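Hydrogenase maturation factor (Thermoanaerobacter tengcongensis, PDB 3VTI) probably transfers a carbamoyl group from carbamoyl phosphate to the C-terminal cysteine of HypE, consuming ATP, during [NiFe] hydrogenase maturation. Local coordinates at residues 482-487 and 503-508; 394-399 and 745-750; 400-405 and 454-459; 538-543 and 583-588. All coordinates share one frame; numbering follows the deposited sequence.

Contact 1 of 4, residues 482-487 and 503-508. With FE (Fe (III) ion), chain G.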
loop_
_atom_site.group_PDB
_atom_site.type_symbol
_atom_site.label_atom_id
_atom_site.label_comp_id
_atom_site.label_asym_id
_atom_site.label_seq_id
_atom_site.Cartn_x
_atom_site.Cartn_y
_atom_site.Cartn_z
ATOM N N GLN A 482 21.686 27.697 18.198
ATOM C CA GLN A 482 21.476 28.099 16.821
ATOM C C GLN A 482 22.710 28.841 16.357
ATOM O O GLN A 482 23.242 29.663 17.084
ATOM C CB GLN A 482 20.213 28.963 16.674
ATOM C CG GLN A 482 19.666 29.036 15.254
ATOM C CD GLN A 482 20.399 30.047 14.369
ATOM O OE1 GLN A 482 20.672 31.167 14.782
ATOM N NE2 GLN A 482 20.710 29.647 13.142
ATOM N N HIS A 483 23.142 28.528 15.140
ATOM C CA HIS A 483 24.346 29.062 14.508
ATOM C C HIS A 483 24.520 30.583 14.572
ATOM O O HIS A 483 25.590 31.072 14.934
ATOM C CB HIS A 483 24.381 28.611 13.047
ATOM C CG HIS A 483 25.677 28.895 12.356
ATOM N ND1 HIS A 483 26.779 28.079 12.479
ATOM C CD2 HIS A 483 26.042 29.902 11.528
ATOM C CE1 HIS A 483 27.771 28.573 11.762
ATOM N NE2 HIS A 483 27.349 29.678 11.171
ATOM N N HIS A 484 23.479 31.326 14.214
ATOM C CA HIS A 484 23.591 32.788 14.110
ATOM C C HIS A 484 23.487 33.477 15.454
ATOM O O HIS A 484 24.099 34.521 15.675
ATOM C CB HIS A 484 22.589 33.329 13.090
ATOM C CG HIS A 484 22.797 32.752 11.732
ATOM N ND1 HIS A 484 22.203 31.575 11.330
ATOM C CD2 HIS A 484 23.611 33.131 10.718
ATOM C CE1 HIS A 484 22.614 31.271 10.111
ATOM N NE2 HIS A 484 23.469 32.198 9.717
ATOM N N HIS A 485 22.724 32.874 16.356
ATOM C CA HIS A 485 22.730 33.277 17.755
ATOM C C HIS A 485 24.161 33.168 18.317
ATOM O O HIS A 485 24.627 34.083 18.993
ATOM C CB HIS A 485 21.744 32.405 18.543
ATOM C CG HIS A 485 21.569 32.812 19.971
ATOM N ND1 HIS A 485 21.078 31.952 20.932
ATOM C CD2 HIS A 485 21.821 33.979 20.607
ATOM C CE1 HIS A 485 21.035 32.574 22.096
ATOM N NE2 HIS A 485 21.477 33.806 21.926
ATOM N N ALA A 486 24.856 32.073 18.006
ATOM C CA ALA A 486 26.245 31.886 18.437
ATOM C C ALA A 486 27.204 32.928 17.845
ATOM O O ALA A 486 28.179 33.318 18.500
ATOM C CB ALA A 486 26.722 30.473 18.138
ATOM N N HIS A 487 26.942 33.370 16.616
ATOM C CA HIS A 487 27.686 34.474 16.042
ATOM C C HIS A 487 27.519 35.748 16.885
ATOM O O HIS A 487 28.503 36.360 17.321
ATOM C CB HIS A 487 27.228 34.750 14.607
ATOM C CG HIS A 487 27.987 33.992 13.564
ATOM N ND1 HIS A 487 29.363 33.950 13.526
ATOM C CD2 HIS A 487 27.556 33.269 12.501
ATOM C CE1 HIS A 487 29.748 33.214 12.496
ATOM N NE2 HIS A 487 28.670 32.791 11.857
ATOM N N GLY A 503 20.932 41.827 17.146
ATOM C CA GLY A 503 21.993 41.043 16.524
ATOM C C GLY A 503 21.867 40.870 15.026
ATOM O O GLY A 503 20.951 40.210 14.544
ATOM N N ILE A 504 22.813 41.438 14.285
ATOM C CA ILE A 504 22.808 41.357 12.831
ATOM C C ILE A 504 23.780 40.268 12.381
ATOM O O ILE A 504 24.995 40.454 12.363
ATOM C CB ILE A 504 23.070 42.751 12.176
ATOM C CG1 ILE A 504 22.044 43.774 12.708
ATOM C CG2 ILE A 504 23.016 42.666 10.652
ATOM C CD1 ILE A 504 22.301 45.238 12.366
ATOM N N ALA A 505 23.216 39.122 12.029
ATOM C CA ALA A 505 23.983 37.939 11.663
ATOM C C ALA A 505 23.904 37.662 10.161
ATOM O O ALA A 505 22.943 37.057 9.676
ATOM C CB ALA A 505 23.511 36.740 12.457
ATOM N N TYR A 506 24.924 38.130 9.440
ATOM C CA TYR A 506 25.037 37.957 7.991
ATOM C C TYR A 506 26.202 37.033 7.636
ATOM O O TYR A 506 27.363 37.319 7.953
ATOM C CB TYR A 506 25.256 39.296 7.283
ATOM C CG TYR A 506 24.110 40.277 7.310
ATOM C CD1 TYR A 506 22.844 39.915 7.759
ATOM C CD2 TYR A 506 24.287 41.576 6.823
ATOM C CE1 TYR A 506 21.787 40.837 7.762
ATOM C CE2 TYR A 506 23.237 42.503 6.820
ATOM C CZ TYR A 506 22.002 42.125 7.288
ATOM O OH TYR A 506 20.991 43.036 7.282
ATOM N N ASP A 507 25.884 35.933 6.960
ATOM C CA ASP A 507 26.894 35.020 6.428
ATOM C C ASP A 507 26.315 34.162 5.305
ATOM O O ASP A 507 25.260 34.490 4.742
ATOM C CB ASP A 507 27.537 34.170 7.541
ATOM C CG ASP A 507 26.579 33.164 8.166
ATOM O OD1 ASP A 507 25.406 33.069 7.764
ATOM O OD2 ASP A 507 27.020 32.441 9.081
ATOM N N GLY A 508 27.007 33.077 4.978
ATOM C CA GLY A 508 26.573 32.198 3.909
ATOM C C GLY A 508 25.472 31.255 4.341
ATOM O O GLY A 508 24.406 31.222 3.732
HETATM FE FE FE G . 28.490 31.356 10.029
HETATM O O HOH W 1 30.056 32.722 8.775
HETATM O O HOH W 2 28.825 29.986 8.288
#
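His484 lays the base of its side chain on the methyl of Ala505, with His484 CB 3.6 Å from Ala505 CB. Its ring then reaches to Asp507. His484 NE2 donates to Asp507 OD1 at 2.9 Å. The oxygen lies in the ring plane, and the donor comes from the syn side, somewhat out of the carboxylate plane. The bond is bent to 145°. Ring and carboxylate planes stand 72° apart. The ring is gripped at a second nitrogen as well. Gln482 NE2 donates almost straight to His484 ND1 at 3.0 Å, which fixes the rotation of the imidazole. Gln482 is also the N-cap of helix 483-494, and its OE1 accepts from the backbone N of His484 and of His485. The helix and strand 501-506 come from the two Kae1-like subdomains of the actin-like ATPase fold, and an iron(III) ion sits where they meet. Asp507 OD2 binds the iron at 2.1 Å. The iron's distance to His483 NE2 and to His487 NE2 is 2.3 Å; these are the two histidines of a Kae1-like HxxxH motif. Asp734 and two waters complete the six ligands. His483 has CG anti to the backbone N (chi1 -170°), which carries its ring to the metal and puts its CD2 over the face of the His484 ring. Asp460 holds the other nitrogen, His483 ND1, by a hydrogen bond from the second shell.

Contact 2 of 4, residues 394-399 and 745-750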
loop_
_atom_site.group_PDB
_atom_site.type_symbol
_atom_site.label_atom_id
_atom_site.label_comp_id
_atom_site.label_asym_id
_atom_site.label_seq_id
_atom_site.Cartn_x
_atom_site.Cartn_y
_atom_site.Cartn_z
ATOM N N LEU A 394 37.056 36.649 30.319
ATOM C CA LEU A 394 35.665 36.894 30.650
ATOM C C LEU A 394 35.541 37.668 31.965
ATOM O O LEU A 394 36.324 37.462 32.907
ATOM C CB LEU A 394 34.905 35.576 30.744
ATOM C CG LEU A 394 34.974 34.587 29.576
ATOM C CD1 LEU A 394 34.310 33.282 29.989
ATOM C CD2 LEU A 394 34.336 35.143 28.297
ATOM N N LYS A 395 34.558 38.560 32.020
ATOM C CA LYS A 395 34.291 39.350 33.222
ATOM C C LYS A 395 33.649 38.493 34.323
ATOM O O LYS A 395 34.018 38.605 35.492
ATOM C CB LYS A 395 33.423 40.572 32.885
ATOM C CG LYS A 395 33.215 41.542 34.051
ATOM C CD LYS A 395 32.103 42.543 33.753
ATOM C CE LYS A 395 31.437 43.024 35.033
ATOM N NZ LYS A 395 30.079 43.595 34.754
ATOM N N LYS A 396 32.701 37.637 33.943
ATOM C CA LYS A 396 32.037 36.748 34.902
ATOM C C LYS A 396 32.716 35.386 34.949
ATOM O O LYS A 396 33.013 34.793 33.906
ATOM C CB LYS A 396 30.561 36.537 34.547
ATOM C CG LYS A 396 29.615 37.730 34.754
ATOM C CD LYS A 396 28.205 37.412 34.199
ATOM C CE LYS A 396 28.249 37.062 32.691
ATOM N NZ LYS A 396 27.020 36.370 32.183
ATOM N N GLU A 397 32.950 34.892 36.161
ATOM C CA GLU A 397 33.439 33.533 36.351
ATOM C C GLU A 397 32.402 32.553 35.823
ATOM O O GLU A 397 31.209 32.697 36.083
ATOM C CB GLU A 397 33.717 33.253 37.833
ATOM C CG GLU A 397 34.427 31.928 38.089
ATOM C CD GLU A 397 34.394 31.488 39.546
ATOM O OE1 GLU A 397 34.919 30.391 39.832
ATOM O OE2 GLU A 397 33.853 32.225 40.406
ATOM N N VAL A 398 32.868 31.562 35.073
ATOM C CA VAL A 398 31.994 30.551 34.504
ATOM C C VAL A 398 31.512 29.606 35.598
ATOM O O VAL A 398 32.295 29.183 36.454
ATOM C CB VAL A 398 32.692 29.776 33.367
ATOM C CG1 VAL A 398 31.816 28.651 32.845
ATOM C CG2 VAL A 398 33.027 30.714 32.227
ATOM N N LYS A 399 30.214 29.303 35.562
ATOM C CA LYS A 399 29.575 28.422 36.530
ATOM C C LYS A 399 30.251 27.045 36.563
ATOM O O LYS A 399 30.636 26.563 37.636
ATOM C CB LYS A 399 28.079 28.290 36.204
ATOM C CG LYS A 399 27.225 27.633 37.301
ATOM C CD LYS A 399 25.784 27.435 36.836
ATOM C CE LYS A 399 24.829 27.076 37.985
ATOM N NZ LYS A 399 25.001 25.690 38.537
ATOM N N ALA A 745 25.769 28.458 26.440
ATOM C CA ALA A 745 25.640 27.257 27.281
ATOM C C ALA A 745 25.786 27.595 28.766
ATOM O O ALA A 745 25.016 27.102 29.587
ATOM C CB ALA A 745 26.636 26.187 26.874
ATOM N N ASN A 746 26.755 28.450 29.100
ATOM C CA ASN A 746 26.894 28.920 30.469
ATOM C C ASN A 746 25.642 29.633 30.985
ATOM O O ASN A 746 25.204 29.386 32.108
ATOM C CB ASN A 746 28.111 29.824 30.644
ATOM C CG ASN A 746 28.295 30.255 32.092
ATOM O OD1 ASN A 746 28.600 29.434 32.961
ATOM N ND2 ASN A 746 28.083 31.543 32.363
ATOM N N LYS A 747 25.062 30.504 30.166
ATOM C CA LYS A 747 23.898 31.267 30.594
ATOM C C LYS A 747 22.661 30.385 30.795
ATOM O O LYS A 747 21.857 30.634 31.692
ATOM C CB LYS A 747 23.606 32.408 29.619
ATOM C CG LYS A 747 22.602 33.433 30.149
ATOM C CD LYS A 747 23.206 34.372 31.186
ATOM C CE LYS A 747 22.149 35.328 31.717
ATOM N NZ LYS A 747 22.740 36.473 32.467
ATOM N N ILE A 748 22.523 29.361 29.955
ATOM C CA ILE A 748 21.419 28.411 30.060
ATOM C C ILE A 748 21.533 27.594 31.350
ATOM O O ILE A 748 20.527 27.318 32.002
ATOM C CB ILE A 748 21.322 27.506 28.804
ATOM C CG1 ILE A 748 20.853 28.339 27.599
ATOM C CG2 ILE A 748 20.376 26.331 29.041
ATOM C CD1 ILE A 748 20.821 27.590 26.257
ATOM N N LEU A 749 22.761 27.242 31.724
ATOM C CA LEU A 749 23.028 26.537 32.978
ATOM C C LEU A 749 22.799 27.417 34.206
ATOM O O LEU A 749 22.184 26.973 35.175
ATOM C CB LEU A 749 24.467 26.004 33.015
ATOM C CG LEU A 749 24.917 24.815 32.165
ATOM C CD1 LEU A 749 26.226 24.288 32.744
ATOM C CD2 LEU A 749 23.874 23.700 32.109
ATOM N N GLU A 750 23.298 28.654 34.143
ATOM C CA GLU A 750 23.298 29.606 35.261
ATOM C C GLU A 750 21.952 29.715 35.983
ATOM O O GLU A 750 21.903 29.719 37.218
ATOM C CB GLU A 750 23.751 30.983 34.761
ATOM C CG GLU A 750 24.154 31.990 35.842
ATOM C CD GLU A 750 24.579 33.328 35.247
ATOM O OE1 GLU A 750 25.672 33.395 34.634
ATOM O OE2 GLU A 750 23.813 34.313 35.382
#
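Lys399 and Asn746 make the hydrogen bond that joins the loop 394-399 to helix 737-750. The backbone N of Lys399 donates to Asn746 OD1 at 3.1 Å. The N-H...O angle is 148°, and the donor is tilted from the carbonyl plane. Asn746 has CG anti to its backbone N (chi1 -177°), which carries the amide off the helix to the loop. The same oxygen lies against the methyl CG1 of Val398. The Asn746 side chain therefore satisfies the N-H of Lys399, a residue in a loop. The loop's backbone is tied elsewhere as well: Leu394 is bonded to His419 and Val398 to Gly418. The charged groups are shared differently. Lys396 NZ is 4.1 Å from Glu750 OE1, too far for a salt bridge. Its firm partner is Asp498, which also takes Lys747. Lys396 NZ and Lys747 NZ come within 4.3 Å of each other because both reach for that one carboxylate. Lys747 NZ makes a second, long salt bridge to Glu750 OE2 at 3.8 Å. Lys399 uses its carbon chain instead. Its CD lies 3.7 Å from Glu750 CA, and its CE passes the carbonyl oxygens of Leu749 and Glu750. A positive charge near this helix end would probably be favourable. The neighbouring Ala745 packs on Ile402 of the first subdomain's sheet. A C-terminal helix that returns to cover the first subdomain is characteristic of the actin-like ATPase fold.

Contact 3 of 4, residues 400-405 and 454-459; sequences ASILAV and PEVVAH
Parallel strands 402-404 and 456-460 lie side by side in the central sheet of the first Kae1-like subdomain, with Ile402 facing Val456, Leu403 facing Val457 and Ala404 facing Ala458. Leu403 straddles Val457: its N donates to Val456 O at 3.0 Å, and its O accepts from Ala458 N at 2.8 Å. Val405 N extends the ladder to Ala458 O at 3.0 Å. At the other end, Glu455 N is bonded to Ser401 O in a nearly straight line (172°). Ser401 OG turns instead to Thr416 O on the neighbouring strand. On one face of the sheet, Ile402 CG1 meets Val456 CG2, and Ala404 and Ala458 lie on the same face. Helix 737-750 covers them. On the other face, Leu403 CB rests on Pro454 CB at 3.9 Å. Beyond the last backbone bond, Val405 packs with both methyls. Its CG1, anti to the carbonyl carbon (chi1 -64°), touches Val457 CG1 at 3.9 Å. This leaves CG2 alongside His459 CB at 3.5 Å, the two side chains pointing the same way. A glycine at Val405 would remove both methyls and is likely to leave Val457 CG1 and His459 CB without their neighbour across the strands. The chain passes from the first strand through two antiparallel strands and helix 433-449 before the second, as in the ribonuclease H-like core of actin-like ATPases.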
loop_
_atom_site.group_PDB
_atom_site.type_symbol
_atom_site.label_atom_id
_atom_site.label_comp_id
_atom_site.label_asym_id
_atom_site.label_seq_id
_atom_site.Cartn_x
_atom_site.Cartn_y
_atom_site.Cartn_z
ATOM N N ALA A 400 30.397 26.433 35.384
ATOM C CA ALA A 400 30.958 25.085 35.242
ATOM C C ALA A 400 31.668 24.956 33.898
ATOM O O ALA A 400 31.457 25.777 33.003
ATOM C CB ALA A 400 29.859 24.033 35.372
ATOM N N SER A 401 32.509 23.933 33.754
ATOM C CA SER A 401 33.315 23.780 32.538
ATOM C C SER A 401 32.552 23.171 31.366
ATOM O O SER A 401 31.981 22.085 31.466
ATOM C CB SER A 401 34.596 23.001 32.818
ATOM O OG SER A 401 35.545 23.851 33.430
ATOM N N ILE A 402 32.577 23.894 30.252
ATOM C CA ILE A 402 31.826 23.555 29.055
ATOM C C ILE A 402 32.765 23.311 27.892
ATOM O O ILE A 402 33.730 24.062 27.697
ATOM C CB ILE A 402 30.911 24.728 28.660
ATOM C CG1 ILE A 402 29.956 25.057 29.806
ATOM C CG2 ILE A 402 30.166 24.438 27.341
ATOM C CD1 ILE A 402 29.474 26.476 29.801
ATOM N N LEU A 403 32.470 22.276 27.110
ATOM C CA LEU A 403 33.098 22.111 25.810
ATOM C C LEU A 403 32.138 22.564 24.722
ATOM O O LEU A 403 31.066 21.996 24.559
ATOM C CB LEU A 403 33.544 20.666 25.574
ATOM C CG LEU A 403 33.965 20.253 24.154
ATOM C CD1 LEU A 403 35.217 20.991 23.670
ATOM C CD2 LEU A 403 34.173 18.748 24.065
ATOM N N ALA A 404 32.526 23.607 23.997
ATOM C CA ALA A 404 31.810 24.043 22.804
ATOM C C ALA A 404 32.520 23.449 21.590
ATOM O O ALA A 404 33.716 23.656 21.403
ATOM C CB ALA A 404 31.786 25.561 22.731
ATOM N N VAL A 405 31.796 22.708 20.765
ATOM C CA VAL A 405 32.443 21.970 19.678
ATOM C C VAL A 405 32.635 22.768 18.401
ATOM O O VAL A 405 33.300 22.307 17.479
ATOM C CB VAL A 405 31.722 20.629 19.349
ATOM C CG1 VAL A 405 31.792 19.686 20.530
ATOM C CG2 VAL A 405 30.290 20.866 18.902
ATOM N N PRO A 454 35.321 18.775 31.125
ATOM C CA PRO A 454 34.026 19.311 30.705
ATOM C C PRO A 454 32.849 18.534 31.294
ATOM O O PRO A 454 32.843 17.298 31.293
ATOM C CB PRO A 454 34.061 19.180 29.171
ATOM C CG PRO A 454 35.478 18.884 28.815
ATOM C CD PRO A 454 36.040 18.158 29.996
ATOM N N GLU A 455 31.872 19.283 31.802
ATOM C CA GLU A 455 30.682 18.726 32.423
ATOM C C GLU A 455 29.505 18.736 31.451
ATOM O O GLU A 455 28.640 17.856 31.494
ATOM C CB GLU A 455 30.330 19.515 33.686
ATOM C CG GLU A 455 31.335 19.350 34.816
ATOM C CD GLU A 455 30.957 20.138 36.062
ATOM O OE1 GLU A 455 31.553 21.220 36.288
ATOM O OE2 GLU A 455 30.062 19.680 36.811
ATOM N N VAL A 456 29.470 19.747 30.589
ATOM C CA VAL A 456 28.444 19.848 29.552
ATOM C C VAL A 456 29.080 20.139 28.195
ATOM O O VAL A 456 30.214 20.621 28.117
ATOM C CB VAL A 456 27.359 20.909 29.892
ATOM C CG1 VAL A 456 26.714 20.602 31.235
ATOM C CG2 VAL A 456 27.949 22.290 29.928
ATOM N N VAL A 457 28.341 19.819 27.135
ATOM C CA VAL A 457 28.788 20.028 25.763
ATOM C C VAL A 457 27.781 20.917 25.064
ATOM O O VAL A 457 26.564 20.706 25.186
ATOM C CB VAL A 457 28.881 18.703 24.960
ATOM C CG1 VAL A 457 29.619 18.926 23.636
ATOM C CG2 VAL A 457 29.579 17.626 25.763
ATOM N N ALA A 458 28.296 21.901 24.329
ATOM C CA ALA A 458 27.473 22.781 23.516
ATOM C C ALA A 458 27.759 22.517 22.045
ATOM O O ALA A 458 28.914 22.324 21.660
ATOM C CB ALA A 458 27.754 24.223 23.868
ATOM N N HIS A 459 26.707 22.490 21.227
ATOM C CA HIS A 459 26.871 22.235 19.792
ATOM C C HIS A 459 25.874 22.973 18.892
ATOM O O HIS A 459 24.821 23.431 19.349
ATOM C CB HIS A 459 26.862 20.723 19.481
ATOM C CG HIS A 459 25.539 20.061 19.688
ATOM N ND1 HIS A 459 24.539 20.086 18.741
ATOM C CD2 HIS A 459 25.052 19.345 20.730
ATOM C CE1 HIS A 459 23.492 19.418 19.190
ATOM N NE2 HIS A 459 23.776 18.960 20.395
#

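Contact 4 of 4, residues 538-543 and 583-588; sequences YKPLPG and KQIDRK
Ile585 packs on two prolines, and this apolar touching makes up most of the contact. Ile585 CG2 meets Pro540 CG at 3.8 Å, with the two side chains at about a right angle. With CG1 anti to the carbonyl carbon (chi1 -67°), Ile585 turns CG2 to Pro540 and CG1 to Pro542. The CG1 branch lies alongside the second proline, where Ile585 CG1 is 3.8 Å from Pro542 CB. Phe560 touches both Pro540 and Ile585. The prolines alternate with Leu541, whose side chain turns away from the helix. The contact sets the end of helix 575-586 beside the end of strand 530-542, in the second Kae1-like subdomain. After a Schellman motif at Lys588, the chain runs into strand 591-594, which pairs antiparallel with 530-542. The Gln584 side chain adds a second, mixed contact. Its CD is 4.0 Å from Pro542 CB, and the amide also lies near the backbone of Gly543. A positive phi of 89° at Gly543 would push any CB against the carbonyl of Pro542. An alanine in place of Gln584 would lose the whole amide arm and would probably leave a gap beside Pro542 and Gly543. Phe239 of a neighbouring subunit also packs on Gln584, and Leu167 of a neighbouring subunit packs on Lys583.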
loop_
_atom_site.group_PDB
_atom_site.type_symbol
_atom_site.label_atom_id
_atom_site.label_comp_id
_atom_site.label_asym_id
_atom_site.label_seq_id
_atom_site.Cartn_x
_atom_site.Cartn_y
_atom_site.Cartn_z
ATOM N N TYR A 538 12.786 34.216 1.556
ATOM C CA TYR A 538 13.320 32.931 1.131
ATOM C C TYR A 538 13.312 32.769 -0.380
ATOM O O TYR A 538 12.292 33.006 -1.034
ATOM C CB TYR A 538 12.534 31.779 1.763
ATOM C CG TYR A 538 12.877 31.508 3.206
ATOM C CD1 TYR A 538 14.198 31.275 3.594
ATOM C CD2 TYR A 538 11.880 31.463 4.186
ATOM C CE1 TYR A 538 14.519 31.021 4.912
ATOM C CE2 TYR A 538 12.191 31.199 5.515
ATOM C CZ TYR A 538 13.515 30.987 5.869
ATOM O OH TYR A 538 13.852 30.731 7.175
ATOM N N LYS A 539 14.459 32.375 -0.925
ATOM C CA LYS A 539 14.546 31.986 -2.328
ATOM C C LYS A 539 15.110 30.575 -2.434
ATOM O O LYS A 539 15.968 30.191 -1.642
ATOM C CB LYS A 539 15.421 32.960 -3.117
ATOM C CG LYS A 539 15.009 34.411 -3.012
ATOM C CD LYS A 539 13.731 34.697 -3.763
ATOM C CE LYS A 539 13.251 36.084 -3.478
ATOM N NZ LYS A 539 12.037 36.372 -4.284
ATOM N N PRO A 540 14.636 29.800 -3.419
ATOM C CA PRO A 540 15.121 28.443 -3.655
ATOM C C PRO A 540 16.583 28.400 -4.104
ATOM O O PRO A 540 17.006 29.218 -4.918
ATOM C CB PRO A 540 14.212 27.951 -4.784
ATOM C CG PRO A 540 13.776 29.175 -5.475
ATOM C CD PRO A 540 13.611 30.190 -4.401
ATOM N N LEU A 541 17.348 27.468 -3.553
ATOM C CA LEU A 541 18.716 27.232 -3.987
ATOM C C LEU A 541 18.756 25.883 -4.685
ATOM O O LEU A 541 18.913 24.846 -4.031
ATOM C CB LEU A 541 19.674 27.237 -2.799
ATOM C CG LEU A 541 21.182 27.198 -3.075
ATOM C CD1 LEU A 541 21.674 28.568 -3.538
ATOM C CD2 LEU A 541 21.947 26.744 -1.831
ATOM N N PRO A 542 18.592 25.890 -6.020
ATOM C CA PRO A 542 18.501 24.657 -6.791
ATOM C C PRO A 542 19.842 23.943 -6.845
ATOM O O PRO A 542 20.833 24.507 -7.313
ATOM C CB PRO A 542 18.068 25.139 -8.179
ATOM C CG PRO A 542 18.528 26.543 -8.269
ATOM C CD PRO A 542 18.589 27.092 -6.875
ATOM N N GLY A 543 19.870 22.714 -6.339
ATOM C CA GLY A 543 21.093 21.924 -6.317
ATOM C C GLY A 543 21.942 22.130 -5.077
ATOM O O GLY A 543 23.043 21.585 -4.987
ATOM N N LYS A 583 12.489 23.139 -13.352
ATOM C CA LYS A 583 11.624 22.032 -12.958
ATOM C C LYS A 583 11.940 21.508 -11.548
ATOM O O LYS A 583 11.025 21.221 -10.782
ATOM C CB LYS A 583 11.671 20.909 -13.989
ATOM C CG LYS A 583 10.836 21.171 -15.239
ATOM C CD LYS A 583 10.994 20.023 -16.242
ATOM C CE LYS A 583 10.369 20.334 -17.598
ATOM N NZ LYS A 583 8.915 20.076 -17.633
ATOM N N GLN A 584 13.219 21.404 -11.194
ATOM C CA GLN A 584 13.585 20.877 -9.875
ATOM C C GLN A 584 13.128 21.798 -8.745
ATOM O O GLN A 584 12.818 21.333 -7.650
ATOM C CB GLN A 584 15.087 20.546 -9.767
ATOM C CG GLN A 584 16.001 21.735 -9.546
ATOM C CD GLN A 584 17.432 21.343 -9.234
ATOM O OE1 GLN A 584 17.701 20.616 -8.270
ATOM N NE2 GLN A 584 18.364 21.841 -10.042
ATOM N N ILE A 585 13.086 23.099 -9.016
ATOM C CA ILE A 585 12.538 24.062 -8.064
ATOM C C ILE A 585 11.033 23.832 -7.891
ATOM O O ILE A 585 10.519 23.847 -6.768
ATOM C CB ILE A 585 12.818 25.518 -8.489
ATOM C CG1 ILE A 585 14.325 25.805 -8.422
ATOM C CG2 ILE A 585 12.037 26.485 -7.606
ATOM C CD1 ILE A 585 14.761 27.057 -9.154
ATOM N N ASP A 586 10.342 23.604 -9.006
ATOM C CA ASP A 586 8.912 23.350 -8.988
ATOM C C ASP A 586 8.568 22.051 -8.260
ATOM O O ASP A 586 7.565 21.973 -7.554
ATOM C CB ASP A 586 8.366 23.303 -10.417
ATOM C CG ASP A 586 6.848 23.318 -10.463
ATOM O OD1 ASP A 586 6.256 24.379 -10.163
ATOM O OD2 ASP A 586 6.253 22.275 -10.809
ATOM N N ARG A 587 9.402 21.033 -8.440
ATOM C CA ARG A 587 9.141 19.724 -7.847
ATOM C C ARG A 587 9.807 19.558 -6.478
ATOM O O ARG A 587 9.676 18.512 -5.839
ATOM C CB ARG A 587 9.540 18.601 -8.810
ATOM C CG ARG A 587 8.460 18.264 -9.829
ATOM C CD ARG A 587 8.659 18.961 -11.166
ATOM N NE ARG A 587 7.477 18.806 -12.016
ATOM C CZ ARG A 587 7.492 18.685 -13.345
ATOM N NH1 ARG A 587 8.642 18.685 -14.019
ATOM N NH2 ARG A 587 6.345 18.548 -14.007
ATOM N N LYS A 588 10.502 20.608 -6.041
ATOM C CA LYS A 588 11.127 20.673 -4.716
ATOM C C LYS A 588 12.211 19.615 -4.527
ATOM O O LYS A 588 12.394 19.091 -3.431
ATOM C CB LYS A 588 10.068 20.586 -3.602
ATOM C CG LYS A 588 9.087 21.752 -3.581
ATOM C CD LYS A 588 7.829 21.425 -2.777
ATOM C CE LYS A 588 6.795 22.549 -2.900
ATOM N NZ LYS A 588 5.408 22.106 -2.554
#

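In the fold
From the N terminus, contact 2 opens first, at 394-399, and closes last, when helix 737-750 returns at 745-750. The other three contacts nest inside this loop of 345 residues. They follow in series and none cross. Contact 3 closes at 454-459 and pairs two strands of the first subdomain's sheet. Contact 1 then joins helix 483-494 to strand 501-506 at the iron, closing at 503-508 and linking the first subdomain to the second. Contact 4 closes at 583-588, tying a helix end to strand 530-542, in the same sheet as strand 501-506. Contacts 2 and 3 touch, with Ala745 against Ala458. Contact 4 is remote from both, its centre about 38 Å from that of contact 3.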